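Long-range contacts in uncharacterized protein (Bacillus subtilis, PDB 5DQV), which probably hydrolyses nucleotides with release of pyrophosphate, as a metal-dependent pyrophosphohydrolase of the HD-domain family: residues Ala52-Ala61 / Ser120-Asp128; Ala134-Phe144 / Ala161-Leu169. One frame throughout, in Å; residues are numbered along the deposited sequence.

Interaction 1: Ala52-Ala61 / Ser120-Asp128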
loop_
_atom_site.group_PDB
_atom_site.type_symbol
_atom_site.label_atom_id
_atom_site.label_comp_id
_atom_site.label_asym_id
_atom_site.label_seq_id
_atom_site.Cartn_x
_atom_site.Cartn_y
_atom_site.Cartn_z
ATOM N N ALA A 52 -3.282 -32.340 -8.930
ATOM C CA ALA A 52 -4.517 -31.888 -9.525
ATOM C C ALA A 52 -4.287 -31.836 -11.041
ATOM O O ALA A 52 -3.148 -31.967 -11.500
ATOM C CB ALA A 52 -4.891 -30.527 -8.966
ATOM N N ASP A 53 -5.345 -31.707 -11.818
ATOM C CA ASP A 53 -5.198 -31.562 -13.275
ATOM C C ASP A 53 -4.602 -30.209 -13.605
ATOM O O ASP A 53 -5.280 -29.187 -13.441
ATOM C CB ASP A 53 -6.543 -31.681 -13.953
ATOM C CG ASP A 53 -6.434 -31.656 -15.495
ATOM O OD1 ASP A 53 -5.839 -30.751 -16.165
ATOM O OD2 ASP A 53 -6.994 -32.574 -16.042
ATOM N N LEU A 54 -3.360 -30.182 -14.079
ATOM C CA LEU A 54 -2.632 -28.890 -14.225
ATOM C C LEU A 54 -3.192 -27.984 -15.344
ATOM O O LEU A 54 -3.156 -26.736 -15.242
ATOM C CB LEU A 54 -1.133 -29.128 -14.462
ATOM C CG LEU A 54 -0.341 -29.800 -13.352
ATOM C CD1 LEU A 54 1.186 -29.829 -13.640
ATOM C CD2 LEU A 54 -0.635 -29.161 -11.951
ATOM N N PHE A 55 -3.707 -28.604 -16.406
ATOM C CA PHE A 55 -4.256 -27.812 -17.481
ATOM C C PHE A 55 -5.505 -27.095 -17.012
ATOM O O PHE A 55 -5.704 -25.903 -17.306
ATOM C CB PHE A 55 -4.532 -28.665 -18.728
ATOM C CG PHE A 55 -5.065 -27.868 -19.886
ATOM C CD1 PHE A 55 -4.273 -26.905 -20.487
ATOM C CD2 PHE A 55 -6.350 -28.069 -20.352
ATOM C CE1 PHE A 55 -4.737 -26.160 -21.527
ATOM C CE2 PHE A 55 -6.834 -27.346 -21.382
ATOM C CZ PHE A 55 -6.010 -26.380 -21.998
ATOM N N ILE A 56 -6.345 -27.797 -16.249
ATOM C CA ILE A 56 -7.576 -27.179 -15.785
ATOM C C ILE A 56 -7.212 -26.105 -14.767
ATOM O O ILE A 56 -7.796 -25.015 -14.760
ATOM C CB ILE A 56 -8.586 -28.212 -15.178
ATOM C CG1 ILE A 56 -9.091 -29.221 -16.228
ATOM C CG2 ILE A 56 -9.735 -27.504 -14.527
ATOM C CD1 ILE A 56 -9.736 -28.551 -17.499
ATOM N N VAL A 57 -6.252 -26.395 -13.906
ATOM C CA VAL A 57 -5.863 -25.430 -12.885
ATOM C C VAL A 57 -5.352 -24.143 -13.537
ATOM O O VAL A 57 -5.776 -23.028 -13.169
ATOM C CB VAL A 57 -4.785 -25.991 -11.967
ATOM C CG1 VAL A 57 -4.095 -24.830 -11.212
ATOM C CG2 VAL A 57 -5.390 -27.022 -10.984
ATOM N N GLU A 58 -4.470 -24.298 -14.535
ATOM C CA GLU A 58 -3.888 -23.107 -15.164
ATOM C C GLU A 58 -4.935 -22.288 -15.923
ATOM O O GLU A 58 -4.925 -21.060 -15.844
ATOM C CB GLU A 58 -2.757 -23.478 -16.076
ATOM C CG GLU A 58 -1.974 -22.307 -16.542
ATOM C CD GLU A 58 -0.819 -22.696 -17.400
ATOM O OE1 GLU A 58 -0.606 -23.915 -17.687
ATOM O OE2 GLU A 58 -0.165 -21.754 -17.858
ATOM N N THR A 59 -5.771 -22.958 -16.697
ATOM C CA THR A 59 -6.848 -22.323 -17.431
ATOM C C THR A 59 -7.830 -21.602 -16.543
ATOM O O THR A 59 -8.102 -20.410 -16.770
ATOM C CB THR A 59 -7.575 -23.303 -18.369
ATOM O OG1 THR A 59 -6.617 -23.877 -19.256
ATOM C CG2 THR A 59 -8.636 -22.561 -19.162
ATOM N N ALA A 60 -8.298 -22.274 -15.487
ATOM C CA ALA A 60 -9.157 -21.619 -14.508
ATOM C C ALA A 60 -8.511 -20.444 -13.821
ATOM O O ALA A 60 -9.123 -19.370 -13.655
ATOM C CB ALA A 60 -9.688 -22.655 -13.467
ATOM N N ALA A 61 -7.244 -20.596 -13.478
ATOM C CA ALA A 61 -6.522 -19.489 -12.842
ATOM C C ALA A 61 -6.483 -18.320 -13.789
ATOM O O ALA A 61 -6.722 -17.181 -13.403
ATOM C CB ALA A 61 -5.098 -19.922 -12.449
ATOM N N SER A 120 -14.639 -27.974 -6.750
ATOM C CA SER A 120 -13.855 -29.131 -7.182
ATOM C C SER A 120 -12.405 -29.099 -6.694
ATOM O O SER A 120 -11.896 -28.065 -6.251
ATOM C CB SER A 120 -13.844 -29.196 -8.727
ATOM O OG SER A 120 -13.101 -28.102 -9.298
ATOM N N ILE A 121 -11.711 -30.231 -6.787
ATOM C CA ILE A 121 -10.278 -30.237 -6.453
ATOM C C ILE A 121 -9.448 -29.088 -7.115
ATOM O O ILE A 121 -8.652 -28.350 -6.479
ATOM C CB ILE A 121 -9.644 -31.558 -6.874
ATOM C CG1 ILE A 121 -10.458 -32.805 -6.408
ATOM C CG2 ILE A 121 -8.173 -31.620 -6.430
ATOM C CD1 ILE A 121 -10.611 -32.851 -4.883
ATOM N N GLU A 122 -9.582 -28.952 -8.419
ATOM C CA GLU A 122 -8.887 -27.863 -9.126
ATOM C C GLU A 122 -9.375 -26.504 -8.685
ATOM O O GLU A 122 -8.597 -25.542 -8.611
ATOM C CB GLU A 122 -9.078 -28.000 -10.632
ATOM C CG GLU A 122 -8.331 -29.172 -11.237
ATOM C CD GLU A 122 -8.908 -30.552 -10.880
ATOM O OE1 GLU A 122 -10.148 -30.705 -10.705
ATOM O OE2 GLU A 122 -8.100 -31.496 -10.786
ATOM N N GLY A 123 -10.671 -26.393 -8.439
ATOM C CA GLY A 123 -11.202 -25.128 -7.957
ATOM C C GLY A 123 -10.602 -24.721 -6.607
ATOM O O GLY A 123 -10.294 -23.568 -6.381
ATOM N N LYS A 124 -10.391 -25.706 -5.740
ATOM C CA LYS A 124 -9.782 -25.453 -4.433
ATOM C C LYS A 124 -8.345 -24.993 -4.582
ATOM O O LYS A 124 -7.899 -24.103 -3.860
ATOM C CB LYS A 124 -9.876 -26.680 -3.550
ATOM C CG LYS A 124 -11.261 -26.923 -3.014
ATOM C CD LYS A 124 -11.387 -28.261 -2.367
ATOM C CE LYS A 124 -12.777 -28.404 -1.655
ATOM N NZ LYS A 124 -12.823 -29.757 -1.070
ATOM N N VAL A 125 -7.619 -25.564 -5.565
ATOM C CA VAL A 125 -6.267 -25.120 -5.828
ATOM C C VAL A 125 -6.243 -23.633 -6.292
ATOM O O VAL A 125 -5.462 -22.855 -5.807
ATOM C CB VAL A 125 -5.551 -26.060 -6.839
ATOM C CG1 VAL A 125 -4.237 -25.466 -7.356
ATOM C CG2 VAL A 125 -5.300 -27.465 -6.206
ATOM N N VAL A 126 -7.089 -23.292 -7.250
ATOM C CA VAL A 126 -7.180 -21.911 -7.754
ATOM C C VAL A 126 -7.565 -20.943 -6.649
ATOM O O VAL A 126 -7.000 -19.826 -6.541
ATOM C CB VAL A 126 -8.140 -21.821 -8.944
ATOM C CG1 VAL A 126 -8.311 -20.368 -9.404
ATOM C CG2 VAL A 126 -7.645 -22.743 -10.146
ATOM N N GLN A 127 -8.532 -21.353 -5.831
ATOM C CA GLN A 127 -9.023 -20.510 -4.752
ATOM C C GLN A 127 -7.886 -20.204 -3.794
ATOM O O GLN A 127 -7.673 -19.059 -3.413
ATOM C CB GLN A 127 -10.216 -21.193 -4.049
ATOM C CG GLN A 127 -10.784 -20.407 -2.886
ATOM C CD GLN A 127 -12.019 -21.039 -2.289
ATOM O OE1 GLN A 127 -11.968 -22.122 -1.698
ATOM N NE2 GLN A 127 -13.148 -20.387 -2.476
ATOM N N ASP A 128 -7.132 -21.241 -3.435
ATOM C CA ASP A 128 -5.982 -21.117 -2.542
ATOM C C ASP A 128 -4.923 -20.149 -3.081
ATOM O O ASP A 128 -4.416 -19.301 -2.367
ATOM C CB ASP A 128 -5.344 -22.506 -2.328
ATOM C CG ASP A 128 -6.121 -23.401 -1.327
ATOM O OD1 ASP A 128 -7.153 -22.974 -0.748
ATOM O OD2 ASP A 128 -5.650 -24.558 -1.113
#
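Glu122 leaves its helix with CG beside the backbone N and then bends at chi2 (71°), a bend that carries its carboxylate across to the start of the facing helix at Asp53. In this helical HD-domain core, helices 54-63 and 121-132 run roughly side by side, their directions 46° apart over the segments. Asp53 N donates a nearly straight hydrogen bond to Glu122 OE2 (2.9 Å, 172°), which accepts through its anti lone pair. Asp53 is also the N-cap of its own helix, its OD1 accepting from Ile56 N at 3.0 Å, so Glu122 holds the capping residue by its backbone. The other oxygen of this buried carboxylate, OE1, forms a salt bridge with Arg98 of helix 93-106, which probably helps keep it charged.

The aliphatic part of Glu122 is packed as well: its CG lies 3.7 Å from Val57 CG2, the two side chains crossing at about a right angle, and 3.9 Å from Ile56 CG2. One turn after Glu122, Val125 CG1 meets Val57 CG1 at 3.9 Å. Farther along both helices, Val126 CG2 sits on Ala60 CB at 3.9 Å and comes to 3.6 Å from Val57 O, a carbonyl already bonded to Ala61 N.

Interaction 2: Ala134-Phe144 / Ala161-Leu169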
loop_
_atom_site.group_PDB
_atom_site.type_symbol
_atom_site.label_atom_id
_atom_site.label_comp_id
_atom_site.label_asym_id
_atom_site.label_seq_id
_atom_site.Cartn_x
_atom_site.Cartn_y
_atom_site.Cartn_z
ATOM N N ALA A 134 -3.362 -12.512 -1.641
ATOM C CA ALA A 134 -3.995 -11.460 -0.863
ATOM C C ALA A 134 -3.332 -11.327 0.534
ATOM O O ALA A 134 -3.759 -10.501 1.336
ATOM C CB ALA A 134 -5.524 -11.735 -0.705
ATOM N N ILE A 135 -2.333 -12.157 0.809
ATOM C CA ILE A 135 -1.616 -12.126 2.079
ATOM C C ILE A 135 -0.099 -12.043 1.819
ATOM O O ILE A 135 0.342 -12.069 0.667
ATOM C CB ILE A 135 -1.974 -13.315 3.020
ATOM C CG1 ILE A 135 -1.638 -14.681 2.423
ATOM C CG2 ILE A 135 -3.475 -13.278 3.424
ATOM C CD1 ILE A 135 -1.886 -15.861 3.390
ATOM N N GLY A 136 0.670 -11.873 2.879
ATOM C CA GLY A 136 2.130 -11.835 2.796
ATOM C C GLY A 136 2.523 -10.462 2.314
ATOM O O GLY A 136 1.724 -9.568 2.339
ATOM N N ALA A 137 3.771 -10.297 1.895
ATOM C CA ALA A 137 4.252 -9.006 1.397
ATOM C C ALA A 137 3.419 -8.523 0.226
ATOM O O ALA A 137 3.082 -7.328 0.137
ATOM C CB ALA A 137 5.756 -9.083 0.997
ATOM N N VAL A 138 3.060 -9.448 -0.656
ATOM C CA VAL A 138 2.239 -9.055 -1.791
ATOM C C VAL A 138 0.827 -8.639 -1.348
ATOM O O VAL A 138 0.287 -7.617 -1.825
ATOM C CB VAL A 138 2.238 -10.129 -2.955
ATOM C CG1 VAL A 138 1.843 -11.435 -2.450
ATOM C CG2 VAL A 138 1.270 -9.732 -4.035
ATOM N N GLY A 139 0.233 -9.373 -0.397
ATOM C CA GLY A 139 -1.103 -8.934 0.104
ATOM C C GLY A 139 -1.106 -7.552 0.771
ATOM O O GLY A 139 -2.076 -6.755 0.638
ATOM N N ILE A 140 -0.017 -7.258 1.477
ATOM C CA ILE A 140 0.141 -5.956 2.114
ATOM C C ILE A 140 0.098 -4.869 1.072
ATOM O O ILE A 140 -0.653 -3.872 1.184
ATOM C CB ILE A 140 1.475 -5.910 2.929
ATOM C CG1 ILE A 140 1.338 -6.720 4.230
ATOM C CG2 ILE A 140 1.857 -4.477 3.319
ATOM C CD1 ILE A 140 2.670 -7.172 4.755
ATOM N N ALA A 141 0.876 -5.075 0.007
ATOM C CA ALA A 141 0.944 -4.075 -1.081
ATOM C C ALA A 141 -0.415 -3.890 -1.701
ATOM O O ALA A 141 -0.875 -2.753 -1.949
ATOM C CB ALA A 141 1.943 -4.498 -2.127
ATOM N N ARG A 142 -1.098 -5.005 -1.898
ATOM C CA ARG A 142 -2.390 -4.934 -2.563
ATOM C C ARG A 142 -3.422 -4.215 -1.697
ATOM O O ARG A 142 -4.226 -3.440 -2.212
ATOM C CB ARG A 142 -2.854 -6.322 -2.972
ATOM C CG ARG A 142 -2.081 -6.903 -4.115
ATOM C CD ARG A 142 -2.586 -8.300 -4.434
ATOM N NE ARG A 142 -3.890 -8.192 -5.079
ATOM C CZ ARG A 142 -4.869 -9.094 -5.037
ATOM N NH1 ARG A 142 -4.751 -10.250 -4.379
ATOM N NH2 ARG A 142 -5.987 -8.828 -5.677
ATOM N N ALA A 143 -3.368 -4.444 -0.394
ATOM C CA ALA A 143 -4.334 -3.819 0.537
ATOM C C ALA A 143 -4.189 -2.305 0.507
ATOM O O ALA A 143 -5.178 -1.565 0.452
ATOM C CB ALA A 143 -4.123 -4.322 1.946
ATOM N N PHE A 144 -2.940 -1.845 0.557
ATOM C CA PHE A 144 -2.688 -0.419 0.563
ATOM C C PHE A 144 -2.973 0.216 -0.797
ATOM O O PHE A 144 -3.500 1.334 -0.866
ATOM C CB PHE A 144 -1.292 -0.126 1.084
ATOM C CG PHE A 144 -1.143 -0.384 2.572
ATOM C CD1 PHE A 144 -1.924 0.317 3.493
ATOM C CD2 PHE A 144 -0.274 -1.317 3.035
ATOM C CE1 PHE A 144 -1.840 0.039 4.867
ATOM C CE2 PHE A 144 -0.160 -1.576 4.440
ATOM C CZ PHE A 144 -0.919 -0.890 5.323
ATOM N N ALA A 161 -7.279 0.240 5.399
ATOM C CA ALA A 161 -6.502 -0.931 5.070
ATOM C C ALA A 161 -6.226 -1.717 6.340
ATOM O O ALA A 161 -6.347 -2.952 6.363
ATOM C CB ALA A 161 -5.163 -0.516 4.379
ATOM N N TYR A 162 -5.885 -0.993 7.410
ATOM C CA TYR A 162 -5.513 -1.614 8.692
ATOM C C TYR A 162 -6.696 -2.429 9.195
ATOM O O TYR A 162 -6.553 -3.590 9.570
ATOM C CB TYR A 162 -5.132 -0.570 9.728
ATOM C CG TYR A 162 -4.487 -1.159 10.986
ATOM C CD1 TYR A 162 -3.207 -1.675 10.956
ATOM C CD2 TYR A 162 -5.168 -1.187 12.199
ATOM C CE1 TYR A 162 -2.574 -2.170 12.106
ATOM C CE2 TYR A 162 -4.580 -1.729 13.342
ATOM C CZ TYR A 162 -3.264 -2.196 13.298
ATOM O OH TYR A 162 -2.680 -2.739 14.444
ATOM N N ALA A 163 -7.882 -1.843 9.142
ATOM C CA ALA A 163 -9.083 -2.569 9.542
ATOM C C ALA A 163 -9.279 -3.825 8.697
ATOM O O ALA A 163 -9.718 -4.886 9.207
ATOM C CB ALA A 163 -10.342 -1.641 9.478
ATOM N N HIS A 164 -8.953 -3.714 7.405
ATOM C CA HIS A 164 -9.141 -4.815 6.481
ATOM C C HIS A 164 -8.227 -6.016 6.809
ATOM O O HIS A 164 -8.623 -7.142 6.584
ATOM C CB HIS A 164 -8.922 -4.323 5.056
ATOM C CG HIS A 164 -9.168 -5.345 3.997
ATOM N ND1 HIS A 164 -10.420 -5.863 3.734
ATOM C CD2 HIS A 164 -8.344 -5.858 3.052
ATOM C CE1 HIS A 164 -10.340 -6.704 2.714
ATOM N NE2 HIS A 164 -9.093 -6.719 2.283
ATOM N N PHE A 165 -7.015 -5.776 7.309
ATOM C CA PHE A 165 -6.160 -6.830 7.819
ATOM C C PHE A 165 -6.870 -7.653 8.894
ATOM O O PHE A 165 -6.876 -8.883 8.811
ATOM C CB PHE A 165 -4.852 -6.295 8.414
ATOM C CG PHE A 165 -3.887 -5.719 7.376
ATOM C CD1 PHE A 165 -3.403 -6.491 6.372
ATOM C CD2 PHE A 165 -3.513 -4.394 7.399
ATOM C CE1 PHE A 165 -2.536 -5.922 5.373
ATOM C CE2 PHE A 165 -2.665 -3.841 6.413
ATOM C CZ PHE A 165 -2.188 -4.598 5.427
ATOM N N PHE A 166 -7.427 -6.979 9.897
ATOM C CA PHE A 166 -8.084 -7.671 11.026
ATOM C C PHE A 166 -9.366 -8.363 10.649
ATOM O O PHE A 166 -9.655 -9.476 11.090
ATOM C CB PHE A 166 -8.290 -6.713 12.217
ATOM C CG PHE A 166 -6.998 -6.397 12.902
ATOM C CD1 PHE A 166 -6.150 -5.450 12.381
ATOM C CD2 PHE A 166 -6.576 -7.139 14.018
ATOM C CE1 PHE A 166 -4.892 -5.206 12.974
ATOM C CE2 PHE A 166 -5.360 -6.864 14.632
ATOM C CZ PHE A 166 -4.511 -5.910 14.101
ATOM N N HIS A 167 -10.141 -7.707 9.813
ATOM C CA HIS A 167 -11.457 -8.203 9.473
ATOM C C HIS A 167 -11.405 -9.311 8.434
ATOM O O HIS A 167 -12.247 -10.189 8.464
ATOM C CB HIS A 167 -12.337 -7.059 9.008
ATOM C CG HIS A 167 -12.694 -6.104 10.103
ATOM N ND1 HIS A 167 -13.277 -6.517 11.287
ATOM C CD2 HIS A 167 -12.590 -4.757 10.183
ATOM C CE1 HIS A 167 -13.492 -5.465 12.056
ATOM N NE2 HIS A 167 -13.090 -4.385 11.407
ATOM N N LYS A 168 -10.441 -9.273 7.513
ATOM C CA LYS A 168 -10.429 -10.247 6.403
ATOM C C LYS A 168 -9.078 -10.938 6.154
ATOM O O LYS A 168 -9.004 -12.169 6.127
ATOM C CB LYS A 168 -10.900 -9.573 5.117
ATOM C CG LYS A 168 -11.223 -10.565 3.997
ATOM C CD LYS A 168 -10.978 -10.023 2.572
ATOM C CE LYS A 168 -11.281 -11.095 1.484
ATOM N NZ LYS A 168 -10.189 -11.258 0.443
ATOM N N LEU A 169 -8.010 -10.169 5.962
ATOM C CA LEU A 169 -6.787 -10.761 5.399
ATOM C C LEU A 169 -6.126 -11.730 6.384
ATOM O O LEU A 169 -5.683 -12.840 5.994
ATOM C CB LEU A 169 -5.817 -9.664 4.978
ATOM C CG LEU A 169 -6.377 -8.743 3.899
ATOM C CD1 LEU A 169 -5.302 -7.778 3.523
ATOM C CD2 LEU A 169 -6.827 -9.534 2.670
#
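Leu169 N and Lys168 N both donate to His164 O, at 3.2 and 3.0 Å respectively, and this shared carbonyl marks the wider pi-type turn that ends helix 161-169. From that turn Leu169 sends its branches across to the opposing segment. Leu169 CD2 comes 3.5 Å from Ala134 O, while Leu169 CD1 reaches Ala143 CB at 4.0 Å, so a single leucine spans both the loop before helix 136-150 and the helix itself. In return, Ile135 presses CG2 to 3.4 Å from Leu169 O.

The helices are inclined steeply, 130° between their directions over the segments, and aromatic rings fill the rest of the junction. Phe165 has its CG beside the backbone N (chi1 -69°), and its ring reaches back toward helix 136-150 although the bond from CA to CB does not point straight at it. There it turns an edge to the face of Phe144 in an offset edge-to-face pair, with centroids 5.5 Å apart and planes at 64°. The closest atoms of the two rings are Phe165 CE2 and Phe144 CZ, at 3.6 Å. Ile140 CG1 and Ala143 CB rest against the same Phe165 ring, and Ala161 CB packs tightly on the Phe144 ring, 3.4 Å from Phe144 CE1. The side-chain groups that meet are apolar, though methyl groups touch the carbonyls of Ala134 and Leu169, and the contact is buried.

Around this helix pair, helix 179-202 packs on Ile135 through Met192 and on Ile140 through Tyr195. Helix 136-150 also faces the dimer interface: Phe144 touches Ala141 of the second subunit, and Ala137 O accepts from Tyr195 OH of the second subunit, which places helix 136-150 between helix 161-169 of its own chain and the partner molecule.

Interactions 1 and 2 sit on either side of the middle of the chain, about 24 Å between centres, and do not touch; their nearest atoms are about 7 Å apart. The second follows the first along the chain, helix 121-132 of interaction 1 being followed by helix 136-150 of interaction 2. The nickel site, formed by His35, His64, Asp65 and Asp130, is close to both: the side chain of Val126 is about 7 Å from the metal and that of Ala134 about 8 Å. Asp130 lies on helix 121-132 between them. From interaction 1, Ala61 O accepts from His64 ND1; from interaction 2, Arg142 packs on His35. Interaction 1 belongs to the HD core, whereas helix 136-150 of interaction 2 also reaches the dimer interface.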